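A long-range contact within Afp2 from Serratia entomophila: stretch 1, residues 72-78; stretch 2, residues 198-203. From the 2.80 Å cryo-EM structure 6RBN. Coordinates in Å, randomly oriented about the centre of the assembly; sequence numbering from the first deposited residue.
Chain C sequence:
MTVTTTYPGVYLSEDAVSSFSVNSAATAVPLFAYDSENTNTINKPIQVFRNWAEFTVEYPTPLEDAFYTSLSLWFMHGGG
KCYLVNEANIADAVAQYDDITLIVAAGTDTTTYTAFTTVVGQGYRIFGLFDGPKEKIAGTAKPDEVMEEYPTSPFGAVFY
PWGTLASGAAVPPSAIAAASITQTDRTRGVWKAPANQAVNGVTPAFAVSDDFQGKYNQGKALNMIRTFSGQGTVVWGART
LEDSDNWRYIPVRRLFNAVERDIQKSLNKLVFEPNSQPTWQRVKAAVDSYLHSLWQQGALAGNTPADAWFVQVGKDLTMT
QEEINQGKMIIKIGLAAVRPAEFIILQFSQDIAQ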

# COMPACT_ATOMS: atom_id res chain seq x y z
N SER C 72 58.27 27.39 -76.08
CA SER C 72 57.51 26.90 -77.22
C SER C 72 57.49 25.38 -77.27
O SER C 72 56.51 24.80 -77.74
CB SER C 72 58.09 27.47 -78.52
OG SER C 72 59.39 26.96 -78.75
N LEU C 73 58.54 24.74 -76.77
CA LEU C 73 58.57 23.29 -76.64
C LEU C 73 57.84 22.83 -75.38
O LEU C 73 57.41 21.68 -75.32
CB LEU C 73 60.03 22.83 -76.64
CG LEU C 73 60.52 21.41 -76.94
CD1 LEU C 73 60.46 20.50 -75.75
CD2 LEU C 73 59.74 20.82 -78.10
N TRP C 74 57.67 23.72 -74.40
CA TRP C 74 56.88 23.41 -73.21
C TRP C 74 55.40 23.35 -73.52
O TRP C 74 54.72 22.38 -73.18
CB TRP C 74 57.15 24.45 -72.12
CG TRP C 74 56.25 24.31 -70.93
CD1 TRP C 74 55.15 25.07 -70.64
CD2 TRP C 74 56.36 23.36 -69.88
NE1 TRP C 74 54.58 24.64 -69.48
CE2 TRP C 74 55.30 23.59 -68.98
CE3 TRP C 74 57.26 22.33 -69.60
CZ2 TRP C 74 55.11 22.83 -67.84
CZ3 TRP C 74 57.07 21.59 -68.46
CH2 TRP C 74 56.01 21.84 -67.59
N PHE C 75 54.86 24.40 -74.14
CA PHE C 75 53.42 24.51 -74.30
C PHE C 75 52.85 23.61 -75.38
O PHE C 75 51.64 23.39 -75.41
CB PHE C 75 53.01 25.96 -74.59
CG PHE C 75 53.15 26.88 -73.42
CD1 PHE C 75 52.28 26.79 -72.35
CD2 PHE C 75 54.12 27.86 -73.41
CE1 PHE C 75 52.40 27.63 -71.28
CE2 PHE C 75 54.24 28.71 -72.34
CZ PHE C 75 53.37 28.60 -71.27
N MET C 76 53.68 23.08 -76.27
CA MET C 76 53.18 22.19 -77.31
C MET C 76 53.09 20.74 -76.86
O MET C 76 52.78 19.88 -77.68
CB MET C 76 54.06 22.29 -78.56
CG MET C 76 55.46 21.77 -78.41
SD MET C 76 56.40 21.94 -79.94
CE MET C 76 55.61 20.69 -80.95
N HIS C 77 53.35 20.46 -75.59
CA HIS C 77 53.17 19.14 -75.00
C HIS C 77 52.25 19.21 -73.80
O HIS C 77 52.50 18.60 -72.76
CB HIS C 77 54.51 18.53 -74.62
CG HIS C 77 55.41 18.31 -75.79
ND1 HIS C 77 56.30 19.26 -76.23
CD2 HIS C 77 55.54 17.25 -76.62
CE1 HIS C 77 56.95 18.80 -77.28
NE2 HIS C 77 56.51 17.59 -77.54
N GLY C 78 51.17 19.96 -73.93
CA GLY C 78 50.37 20.33 -72.77
C GLY C 78 50.96 21.54 -72.05
O GLY C 78 51.01 22.62 -72.60
N ALA C 198 58.01 9.98 -75.74
CA ALA C 198 58.47 10.58 -76.99
C ALA C 198 58.08 12.05 -77.02
O ALA C 198 56.89 12.38 -77.04
CB ALA C 198 57.89 9.83 -78.18
N VAL C 199 59.07 12.92 -77.01
CA VAL C 199 58.85 14.35 -77.20
C VAL C 199 58.85 14.62 -78.70
O VAL C 199 59.60 14.01 -79.47
CB VAL C 199 59.89 15.18 -76.41
CG1 VAL C 199 61.30 14.94 -76.89
CG2 VAL C 199 59.58 16.66 -76.45
N ASN C 200 57.95 15.49 -79.15
CA ASN C 200 57.70 15.70 -80.57
C ASN C 200 58.16 17.07 -81.01
O ASN C 200 58.24 18.01 -80.22
CB ASN C 200 56.21 15.54 -80.88
CG ASN C 200 55.74 14.11 -80.78
OD1 ASN C 200 56.42 13.19 -81.23
ND2 ASN C 200 54.57 13.91 -80.18
N GLY C 201 58.47 17.18 -82.30
CA GLY C 201 58.85 18.44 -82.90
C GLY C 201 60.30 18.83 -82.72
O GLY C 201 60.72 19.86 -83.26
N VAL C 202 61.09 18.03 -82.01
CA VAL C 202 62.49 18.35 -81.76
C VAL C 202 63.31 17.11 -82.09
O VAL C 202 62.82 15.98 -82.01
CB VAL C 202 62.70 18.83 -80.29
CG1 VAL C 202 62.50 17.71 -79.29
CG2 VAL C 202 64.06 19.51 -80.11
N THR C 203 64.53 17.32 -82.55
CA THR C 203 65.48 16.26 -82.83
C THR C 203 66.79 16.60 -82.13
O THR C 203 67.07 17.78 -81.90
CB THR C 203 65.73 16.08 -84.34
OG1 THR C 203 66.17 17.31 -84.91
CG2 THR C 203 64.47 15.61 -85.06

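The two stretches lie more than 120 residues apart in sequence, and together they bury a modest 229 Å² of surface. From stretch 1, three residues, Leu73, Met76 and His77, reach across; all three direct their CA-to-CB bonds toward stretch 2, whereas Trp74 and Phe75 are out of its reach. Stretch 2 has no regular helix or strand, and it contributes backbone atoms as well as side chains to the contact.

Ala198 takes no real part: its CB points away, and contact begins at Val199. The CA-to-CB bond of Val199 points sideways relative to stretch 1, with chi1 near 63° (p), and its CG2 methyl serves two neighbors at once. Val199 CG2 lies 4.0 Å from Leu73 CD1, an apolar contact between buried side chains, and 3.4 Å from His77 NE2, approaching the imidazole obliquely. A compact branched side chain suits this place, filling the space beside both leucine and histidine without bringing in a polar group.

At Asn200 it is the backbone that matters most. Its amide N donates a hydrogen bond to His77 NE2, with N to NE2 at 3.0 Å and an N-H...acceptor angle of 162°. The amide lies at the edge of the ring, near its plane, where the lone pair of an unprotonated NE2 points. The other ring nitrogen is engaged as well: His77 ND1 donates to Leu73 O at 2.8 Å, within stretch 1. Histidine is well suited to this buried position because one ring can donate through ND1 and accept through NE2, here linking the backbone of its own stretch, at Leu73 O, to the backbone of the other, at Asn200 N. Its chi1 of -63° (m) and chi2 of 90° set the ring for both bonds. The carbonyl of Asn200 packs against apolar groups too, with its O 3.8 Å from both Leu73 CD2 and Met76 CE.

Gly201 comes next, where Met76 CE lies 4.4 Å from its CA. Two features favor glycine: phi is positive, at 82°, and an ideal CB would point toward stretch 1 and clash with Met76 CE at 3.0 Å. The long, unbranched methionine can thus extend its terminal methyl over the bare backbone.

Val202 turns its CB toward stretch 1, and that atom lies 4.2 Å from Leu73 CD2. The two methyls of Leu73 thus touch both valines, CD1 coming closest to Val199 while CD2 also packs near Val202, a fit that suits a branched apolar side chain in a buried site. By Thr203 the chain has passed out of reach.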